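Long-range contact in alcohol dehydrogenase YqhD (Escherichia coli, PDB 4QGS), which reduces a broad range of short-chain aldehydes to alcohols with NADPH, using one zinc ion per subunit: residues A[33-47]-A[62-76]. Sequence-based numbering, arbitrary orientation. Where two conformers were deposited one is given.
Sequences LREQIPHDARVLITY and LDALKGMDVLEFGGI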
ATOM      1  N   LEU A  33       4.943 -11.746  20.110  1.00 20.73           N
ATOM      2  CA  LEU A  33       6.099 -10.972  19.649  1.00 21.42           C
ATOM      3  C   LEU A  33       7.434 -11.411  20.241  1.00 20.16           C
ATOM      4  O   LEU A  33       8.400 -11.667  19.530  1.00 18.18           O
ATOM      5  CB  LEU A  33       5.888  -9.486  19.969  1.00 20.11           C
ATOM      6  CG  LEU A  33       7.105  -8.568  19.795  1.00 20.68           C
ATOM      7  CD1 LEU A  33       7.491  -8.517  18.340  1.00 20.65           C
ATOM      8  CD2 LEU A  33       6.804  -7.176  20.290  1.00 26.32           C
ATOM      9  N   ARG A  34       7.480 -11.480  21.564  1.00 20.34           N
ATOM     10  CA  ARG A  34       8.731 -11.729  22.264  1.00 19.07           C
ATOM     11  C   ARG A  34       9.471 -12.987  21.787  1.00 18.44           C
ATOM     12  O   ARG A  34      10.693 -12.973  21.599  1.00 18.70           O
ATOM     13  CB  ARG A  34       8.439 -11.819  23.765  1.00 18.81           C
ATOM     14  CG  ARG A  34       9.680 -11.872  24.621  1.00 20.36           C
ATOM     15  CD  ARG A  34       9.328 -11.973  26.096  1.00 20.67           C
ATOM     16  NE  ARG A  34      10.530 -11.856  26.916  1.00 21.79           N
ATOM     17  CZ  ARG A  34      10.867 -10.774  27.614  1.00 25.60           C
ATOM     18  NH1 ARG A  34      11.986 -10.768  28.330  1.00 23.50           N
ATOM     19  NH2 ARG A  34      10.084  -9.704  27.615  1.00 20.79           N
ATOM     20  N   GLU A  35       8.730 -14.068  21.578  1.00 18.02           N
ATOM     21  CA  GLU A  35       9.351 -15.338  21.217  1.00 19.18           C
ATOM     22  C   GLU A  35       9.978 -15.304  19.824  1.00 19.74           C
ATOM     23  O   GLU A  35      10.794 -16.164  19.479  1.00 23.10           O
ATOM     24  CB  GLU A  35       8.331 -16.477  21.332  1.00 26.00           C
ATOM     25  CG  GLU A  35       7.169 -16.419  20.370  1.00 31.49           C
ATOM     26  CD  GLU A  35       6.106 -17.463  20.677  1.00 28.58           C
ATOM     27  OE1 GLU A  35       5.017 -17.090  21.166  1.00 37.63           O
ATOM     28  OE2 GLU A  35       6.361 -18.655  20.426  1.00 36.41           O
ATOM     29  N   GLN A  36       9.632 -14.291  19.030  1.00 18.19           N
ATOM     30  CA  GLN A  36      10.186 -14.187  17.675  1.00 19.36           C
ATOM     31  C   GLN A  36      11.579 -13.556  17.639  1.00 21.66           C
ATOM     32  O   GLN A  36      12.271 -13.593  16.621  1.00 25.08           O
ATOM     33  CB  GLN A  36       9.251 -13.375  16.775  1.00 20.35           C
ATOM     34  CG  GLN A  36       7.818 -13.844  16.761  1.00 20.65           C
ATOM     35  CD  GLN A  36       7.643 -15.215  16.156  1.00 24.72           C
ATOM     36  OE1 GLN A  36       8.344 -15.590  15.216  1.00 30.36           O
ATOM     37  NE2 GLN A  36       6.698 -15.971  16.689  1.00 29.86           N
ATOM     38  N   ILE A  37      11.989 -12.969  18.751  1.00 19.13           N
ATOM     39  CA  ILE A  37      13.240 -12.228  18.794  1.00 19.91           C
ATOM     40  C   ILE A  37      14.166 -12.915  19.783  1.00 24.60           C
ATOM     41  O   ILE A  37      13.731 -13.251  20.885  1.00 21.94           O
ATOM     42  CB  ILE A  37      13.006 -10.764  19.210  1.00 22.44           C
ATOM     43  CG1 ILE A  37      12.079 -10.062  18.216  1.00 20.20           C
ATOM     44  CG2 ILE A  37      14.313 -10.003  19.353  1.00 24.70           C
ATOM     45  CD1 ILE A  37      11.736  -8.658  18.641  1.00 19.97           C
ATOM     46  N   PRO A  38      15.425 -13.148  19.387  1.00 26.06           N
ATOM     47  CA  PRO A  38      16.408 -13.801  20.261  1.00 28.10           C
ATOM     48  C   PRO A  38      16.483 -13.124  21.619  1.00 24.58           C
ATOM     49  O   PRO A  38      16.455 -11.902  21.687  1.00 22.16           O
ATOM     50  CB  PRO A  38      17.714 -13.644  19.484  1.00 28.41           C
ATOM     51  CG  PRO A  38      17.273 -13.696  18.060  1.00 29.77           C
ATOM     52  CD  PRO A  38      15.961 -12.947  18.027  1.00 25.02           C
ATOM     53  N   HIS A  39      16.551 -13.912  22.689  1.00 25.22           N
ATOM     54  CA  HIS A  39      16.515 -13.348  24.030  1.00 25.28           C
ATOM     55  C   HIS A  39      17.661 -12.364  24.268  1.00 25.57           C
ATOM     56  O   HIS A  39      17.539 -11.461  25.088  1.00 26.16           O
ATOM     57  CB  HIS A  39      16.556 -14.467  25.077  1.00 24.10           C
ATOM     58  CG  HIS A  39      17.868 -15.181  25.141  1.00 24.40           C
ATOM     59  ND1 HIS A  39      18.137 -16.315  24.404  1.00 31.55           N
ATOM     60  CD2 HIS A  39      18.991 -14.918  25.851  1.00 32.07           C
ATOM     61  CE1 HIS A  39      19.367 -16.721  24.660  1.00 33.76           C
ATOM     62  NE2 HIS A  39      19.909 -15.889  25.531  1.00 29.18           N
ATOM     63  N   ASP A  40      18.768 -12.543  23.547  1.00 25.09           N
ATOM     64  CA  ASP A  40      19.948 -11.707  23.745  1.00 27.97           C
ATOM     65  C   ASP A  40      20.145 -10.711  22.612  1.00 32.91           C
ATOM     66  O   ASP A  40      21.224 -10.143  22.452  1.00 28.79           O
ATOM     67  CB  ASP A  40      21.199 -12.576  23.881  1.00 34.00           C
ATOM     68  CG  ASP A  40      21.410 -13.495  22.692  1.00 34.53           C
ATOM     69  OD1 ASP A  40      22.531 -14.033  22.559  1.00 42.91           O
ATOM     70  OD2 ASP A  40      20.465 -13.695  21.895  1.00 34.70           O
ATOM     71  N   ALA A  41      19.100 -10.501  21.824  1.00 29.54           N
ATOM     72  CA  ALA A  41      19.166  -9.508  20.756  1.00 30.19           C
ATOM     73  C   ALA A  41      19.349  -8.086  21.288  1.00 30.73           C
ATOM     74  O   ALA A  41      18.893  -7.739  22.385  1.00 26.18           O
ATOM     75  CB  ALA A  41      17.908  -9.588  19.889  1.00 28.34           C
ATOM     76  N   ARG A  42      20.032  -7.254  20.507  1.00 28.84           N
ATOM     77  CA  ARG A  42      19.998  -5.822  20.752  1.00 25.33           C
ATOM     78  C   ARG A  42      18.996  -5.247  19.755  1.00 27.85           C
ATOM     79  O   ARG A  42      19.260  -5.190  18.552  1.00 29.03           O
ATOM     80  CB  ARG A  42      21.385  -5.187  20.611  1.00 30.87           C
ATOM     81  CG  ARG A  42      21.440  -3.703  20.977  1.00 37.23           C
ATOM     82  CD  ARG A  42      22.788  -3.313  21.601  1.00 47.72           C
ATOM     83  NE  ARG A  42      23.093  -4.124  22.778  1.00 49.62           N
ATOM     84  CZ  ARG A  42      24.279  -4.181  23.381  1.00 60.54           C
ATOM     85  NH1 ARG A  42      25.296  -3.459  22.933  1.00 64.82           N
ATOM     86  NH2 ARG A  42      24.444  -4.960  24.444  1.00 63.49           N
ATOM     87  N   VAL A  43      17.831  -4.864  20.265  1.00 25.16           N
ATOM     88  CA  VAL A  43      16.692  -4.501  19.429  1.00 26.00           C
ATOM     89  C   VAL A  43      16.585  -2.994  19.251  1.00 28.24           C
ATOM     90  O   VAL A  43      16.589  -2.253  20.223  1.00 25.51           O
ATOM     91  CB  VAL A  43      15.362  -5.009  20.038  1.00 24.37           C
ATOM     92  CG1 VAL A  43      14.186  -4.670  19.127  1.00 26.79           C
ATOM     93  CG2 VAL A  43      15.418  -6.513  20.314  1.00 22.88           C
ATOM     94  N   LEU A  44      16.489  -2.537  18.006  1.00 25.47           N
ATOM     95  CA  LEU A  44      16.124  -1.145  17.759  1.00 24.19           C
ATOM     96  C   LEU A  44      14.669  -1.065  17.304  1.00 22.28           C
ATOM     97  O   LEU A  44      14.305  -1.590  16.245  1.00 22.06           O
ATOM     98  CB  LEU A  44      17.040  -0.503  16.707  1.00 27.43           C
ATOM     99  CG  LEU A  44      16.708   0.965  16.407  1.00 26.92           C
ATOM    100  CD1 LEU A  44      16.966   1.847  17.612  1.00 29.80           C
ATOM    101  CD2 LEU A  44      17.491   1.467  15.193  1.00 28.93           C
ATOM    102  N   ILE A  45      13.850  -0.417  18.120  1.00 22.77           N
ATOM    103  CA  ILE A  45      12.462  -0.121  17.791  1.00 21.01           C
ATOM    104  C   ILE A  45      12.389   1.193  17.015  1.00 23.46           C
ATOM    105  O   ILE A  45      12.832   2.223  17.503  1.00 27.84           O
ATOM    106  CB  ILE A  45      11.604   0.004  19.053  1.00 19.76           C
ATOM    107  CG1 ILE A  45      11.600  -1.309  19.829  1.00 23.59           C
ATOM    108  CG2 ILE A  45      10.176   0.460  18.701  1.00 22.37           C
ATOM    109  CD1 ILE A  45      10.703  -1.254  21.061  1.00 24.98           C
ATOM    110  N   THR A  46      11.841   1.146  15.806  1.00 25.19           N
ATOM    111  CA  THR A  46      11.715   2.347  14.990  1.00 20.76           C
ATOM    112  C   THR A  46      10.259   2.787  14.908  1.00 26.07           C
ATOM    113  O   THR A  46       9.352   1.958  14.895  1.00 24.06           O
ATOM    114  CB  THR A  46      12.256   2.115  13.577  1.00 24.83           C
ATOM    115  OG1 THR A  46      11.518   1.055  12.967  1.00 22.85           O
ATOM    116  CG2 THR A  46      13.730   1.733  13.617  1.00 25.24           C
ATOM    117  N   TYR A  47      10.024   4.093  14.861  1.00 26.12           N
ATOM    118  CA  TYR A  47       8.661   4.575  14.673  1.00 25.43           C
ATOM    119  C   TYR A  47       8.629   5.950  14.017  1.00 29.14           C
ATOM    120  O   TYR A  47       9.673   6.532  13.712  1.00 30.95           O
ATOM    121  CB  TYR A  47       7.902   4.609  15.994  1.00 19.10           C
ATOM    122  CG  TYR A  47       8.566   5.405  17.097  1.00 26.61           C
ATOM    123  CD1 TYR A  47       8.310   6.763  17.252  1.00 33.65           C
ATOM    124  CD2 TYR A  47       9.430   4.796  17.996  1.00 35.00           C
ATOM    125  CE1 TYR A  47       8.911   7.491  18.268  1.00 36.63           C
ATOM    126  CE2 TYR A  47      10.031   5.513  19.010  1.00 39.22           C
ATOM    127  CZ  TYR A  47       9.770   6.857  19.141  1.00 42.65           C
ATOM    128  OH  TYR A  47      10.372   7.572  20.153  1.00 57.28           O
ATOM    129  N   LEU A  62       7.039  -2.179  24.319  1.00 22.96           N
ATOM    130  CA  LEU A  62       8.073  -2.101  25.349  1.00 22.55           C
ATOM    131  C   LEU A  62       7.799  -3.102  26.469  1.00 24.52           C
ATOM    132  O   LEU A  62       8.715  -3.798  26.921  1.00 24.62           O
ATOM    133  CB  LEU A  62       8.174  -0.676  25.902  1.00 22.64           C
ATOM    134  CG  LEU A  62       8.694   0.338  24.881  1.00 24.41           C
ATOM    135  CD1 LEU A  62       8.599   1.751  25.427  1.00 29.79           C
ATOM    136  CD2 LEU A  62      10.131   0.018  24.468  1.00 22.71           C
ATOM    137  N   ASP A  63       6.542  -3.209  26.890  1.00 23.20           N
ATOM    138  CA  ASP A  63       6.175  -4.194  27.915  1.00 26.75           C
ATOM    139  C   ASP A  63       6.397  -5.632  27.451  1.00 27.54           C
ATOM    140  O   ASP A  63       6.879  -6.469  28.216  1.00 26.75           O
ATOM    141  CB  ASP A  63       4.716  -4.022  28.347  1.00 26.89           C
ATOM    142  CG  ASP A  63       4.237  -5.158  29.234  1.00 36.22           C
ATOM    143  OD1 ASP A  63       3.674  -6.143  28.707  1.00 42.70           O
ATOM    144  OD2 ASP A  63       4.442  -5.079  30.462  1.00 39.77           O
ATOM    145  N   ALA A  64       6.054  -5.925  26.199  1.00 20.36           N
ATOM    146  CA  ALA A  64       6.227  -7.274  25.674  1.00 21.17           C
ATOM    147  C   ALA A  64       7.693  -7.691  25.686  1.00 23.62           C
ATOM    148  O   ALA A  64       8.005  -8.878  25.831  1.00 23.34           O
ATOM    149  CB  ALA A  64       5.668  -7.374  24.256  1.00 21.66           C
ATOM    150  N   LEU A  65       8.579  -6.710  25.538  1.00 20.04           N
ATOM    151  CA  LEU A  65      10.011  -6.969  25.422  1.00 19.69           C
ATOM    152  C   LEU A  65      10.780  -6.650  26.700  1.00 22.40           C
ATOM    153  O   LEU A  65      12.008  -6.562  26.689  1.00 22.83           O
ATOM    154  CB  LEU A  65      10.597  -6.148  24.278  1.00 20.14           C
ATOM    155  CG  LEU A  65       9.983  -6.437  22.912  1.00 18.89           C
ATOM    156  CD1 LEU A  65      10.744  -5.645  21.877  1.00 20.75           C
ATOM    157  CD2 LEU A  65      10.068  -7.934  22.625  1.00 24.12           C
ATOM    158  N   LYS A  66      10.055  -6.470  27.795  1.00 21.43           N
ATOM    159  CA  LYS A  66      10.675  -6.000  29.025  1.00 24.25           C
ATOM    160  C   LYS A  66      11.768  -6.965  29.484  1.00 21.55           C
ATOM    161  O   LYS A  66      11.560  -8.175  29.507  1.00 21.14           O
ATOM    162  CB  LYS A  66       9.618  -5.824  30.105  1.00 24.24           C
ATOM    163  CG  LYS A  66      10.076  -4.992  31.265  1.00 32.03           C
ATOM    164  CD  LYS A  66       9.019  -4.963  32.325  1.00 36.66           C
ATOM    165  CE  LYS A  66       9.669  -4.769  33.663  1.00 42.91           C
ATOM    166  NZ  LYS A  66      10.396  -3.468  33.752  1.00 52.01           N
ATOM    167  N   GLY A  67      12.932  -6.423  29.827  1.00 20.75           N
ATOM    168  CA  GLY A  67      14.047  -7.246  30.260  1.00 20.80           C
ATOM    169  C   GLY A  67      15.044  -7.491  29.145  1.00 23.15           C
ATOM    170  O   GLY A  67      16.181  -7.891  29.382  1.00 22.58           O
ATOM    171  N   MET A  68      14.609  -7.260  27.911  1.00 22.22           N
ATOM    172  CA  MET A  68      15.506  -7.386  26.778  1.00 20.90           C
ATOM    173  C   MET A  68      16.213  -6.065  26.506  1.00 21.02           C
ATOM    174  O   MET A  68      15.818  -5.005  27.007  1.00 26.27           O
ATOM    175  CB  MET A  68      14.737  -7.869  25.543  1.00 19.22           C
ATOM    176  CG  MET A  68      14.181  -9.280  25.750  1.00 23.34           C
ATOM    177  SD  MET A  68      13.128  -9.906  24.435  1.00 24.34           S
ATOM    178  CE  MET A  68      14.227  -9.777  23.030  1.00 24.38           C
ATOM    179  N   ASP A  69      17.269  -6.141  25.709  1.00 24.34           N
ATOM    180  CA  ASP A  69      18.114  -4.999  25.392  1.00 25.30           C
ATOM    181  C   ASP A  69      17.468  -4.200  24.259  1.00 26.44           C
ATOM    182  O   ASP A  69      17.649  -4.525  23.083  1.00 27.05           O
ATOM    183  CB  ASP A  69      19.510  -5.508  25.020  1.00 30.08           C
ATOM    184  CG  ASP A  69      20.524  -4.399  24.856  1.00 35.46           C
ATOM    185  OD1 ASP A  69      20.208  -3.229  25.137  1.00 36.77           O
ATOM    186  OD2 ASP A  69      21.662  -4.721  24.470  1.00 41.52           O
ATOM    187  N   VAL A  70      16.704  -3.178  24.621  1.00 28.45           N
ATOM    188  CA  VAL A  70      15.908  -2.428  23.656  0.66 27.68           C
ATOM    189  C   VAL A  70      16.317  -0.955  23.550  1.00 29.82           C
ATOM    190  O   VAL A  70      16.487  -0.264  24.565  1.00 30.29           O
ATOM    191  CB  VAL A  70      14.407  -2.509  24.012  0.66 27.06           C
ATOM    192  CG1 VAL A  70      13.578  -1.686  23.040  0.66 23.98           C
ATOM    193  CG2 VAL A  70      13.941  -3.963  24.034  0.66 27.70           C
ATOM    194  N   LEU A  71      16.480  -0.482  22.312  1.00 26.87           N
ATOM    195  CA  LEU A  71      16.768   0.922  22.014  1.00 29.40           C
ATOM    196  C   LEU A  71      15.641   1.474  21.146  1.00 31.56           C
ATOM    197  O   LEU A  71      14.866   0.702  20.573  1.00 26.77           O
ATOM    198  CB  LEU A  71      18.109   1.075  21.290  1.00 31.78           C
ATOM    199  CG  LEU A  71      19.438   1.021  22.050  1.00 41.76           C
ATOM    200  CD1 LEU A  71      19.572  -0.235  22.892  1.00 47.34           C
ATOM    201  CD2 LEU A  71      20.591   1.116  21.058  1.00 47.35           C
ATOM    202  N   GLU A  72      15.553   2.799  21.034  1.00 32.07           N
ATOM    203  CA  GLU A  72      14.491   3.423  20.249  1.00 29.12           C
ATOM    204  C   GLU A  72      15.026   4.429  19.232  1.00 36.00           C
ATOM    205  O   GLU A  72      16.030   5.093  19.476  1.00 30.64           O
ATOM    206  CB  GLU A  72      13.488   4.126  21.160  1.00 31.49           C
ATOM    207  CG  GLU A  72      12.838   3.251  22.215  1.00 33.38           C
ATOM    208  CD  GLU A  72      11.795   4.016  23.017  1.00 38.96           C
ATOM    209  OE1 GLU A  72      11.367   3.525  24.081  1.00 39.97           O
ATOM    210  OE2 GLU A  72      11.402   5.118  22.577  1.00 42.61           O
ATOM    211  N   PHE A  73      14.347   4.531  18.094  1.00 32.04           N
ATOM    212  CA  PHE A  73      14.660   5.545  17.094  1.00 30.15           C
ATOM    213  C   PHE A  73      13.380   5.982  16.403  1.00 33.88           C
ATOM    214  O   PHE A  73      12.805   5.223  15.632  1.00 29.19           O
ATOM    215  CB  PHE A  73      15.661   5.017  16.060  1.00 31.90           C
ATOM    216  CG  PHE A  73      16.063   6.043  15.024  1.00 37.10           C
ATOM    217  CD1 PHE A  73      17.211   6.802  15.190  1.00 33.96           C
ATOM    218  CD2 PHE A  73      15.291   6.248  13.891  1.00 35.48           C
ATOM    219  CE1 PHE A  73      17.585   7.740  14.244  1.00 35.37           C
ATOM    220  CE2 PHE A  73      15.658   7.194  12.943  1.00 39.54           C
ATOM    221  CZ  PHE A  73      16.807   7.936  13.122  1.00 33.99           C
ATOM    222  N   GLY A  74      12.938   7.206  16.660  1.00 32.80           N
ATOM    223  CA  GLY A  74      11.704   7.685  16.068  1.00 30.40           C
ATOM    224  C   GLY A  74      11.951   8.795  15.071  1.00 37.65           C
ATOM    225  O   GLY A  74      13.098   9.114  14.758  1.00 34.91           O
ATOM    226  N   GLY A  75      10.868   9.377  14.563  1.00 38.23           N
ATOM    227  CA  GLY A  75      10.960  10.500  13.653  1.00 38.26           C
ATOM    228  C   GLY A  75      10.971  10.137  12.180  1.00 46.86           C
ATOM    229  O   GLY A  75      11.205  11.003  11.337  1.00 47.54           O
ATOM    230  N   ILE A  76      10.734   8.867  11.860  1.00 37.35           N
ATOM    231  CA  ILE A  76      10.611   8.472  10.463  1.00 37.12           C
ATOM    232  C   ILE A  76       9.361   9.144   9.906  1.00 44.98           C
ATOM    233  O   ILE A  76       8.248   8.912  10.370  1.00 41.63           O
ATOM    234  CB  ILE A  76      10.541   6.941  10.283  1.00 36.49           C
ATOM    235  CG1 ILE A  76      11.860   6.290  10.717  1.00 30.48           C
ATOM    236  CG2 ILE A  76      10.247   6.584   8.835  1.00 37.09           C
ATOM    237  CD1 ILE A  76      11.878   4.770  10.587  1.00 33.25           C
TER
HETATM  238  O   HOH W   1      18.022  -8.850  24.703  1.00 24.99           O
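Val43 and Ile45 pair in parallel with strand 69-73: Val43 N donates to Asp69 O, Leu71 N to Val43 O, Ile45 N to Leu71 O and Phe73 N to Ile45 O (2.8 Å). Tyr47 N extends the ladder to Phe73 O, and Tyr47 O receives Ile76 N (3.2 Å) in the carbonyl plane, on a lone pair. The Tyr47 ring lies flat over Gly74, whose CA stands 3.6 Å from the ring centroid in a CH-pi contact. A chi1 of 55° sets Tyr47 CG between its own N and C, turning the ring back over the chain where it leaves strand 69-73, at Gly74; a side chain on Gly74 would run into it. An alanine in place of Tyr47 would probably leave the CA of Gly74 without its aromatic cover and open a gap beside Glu72. On the face carrying Val43 and Ile45, Ile45 CD1 touches both Val70 CG1 (3.5 Å) and Leu62 CD2 (3.7 Å); on the other, Leu44 CD1 lies against Phe73 CB.

At the far end, the extended Arg34 chain carries its guanidinium to the helix terminus, where NH1 and NH2 grip Lys66 O end-on and NH2 also reaches Ala64 O (2.9 Å). Met68 SD sits over one guanidinium face, while its CE bends in to Ile37 CG2 (3.7 Å). A water joins His39 O and Ala41 O, on the turn from Pro38 to Ala41, to Asp69 N.

Helices 51-55 and 57-64 link the two strands in a right-handed beta-alpha-beta crossover at the edge of the dinucleotide-binding domain: strand 69-73 is outermost in the chain's parallel sheet, and 42-46 bonds onward to 99-104. Helix 57-64 covers Ile45, helix 82-95 covers Leu44 and Phe73, and Ile76 closes the contact beside the NADP-binding Ser107.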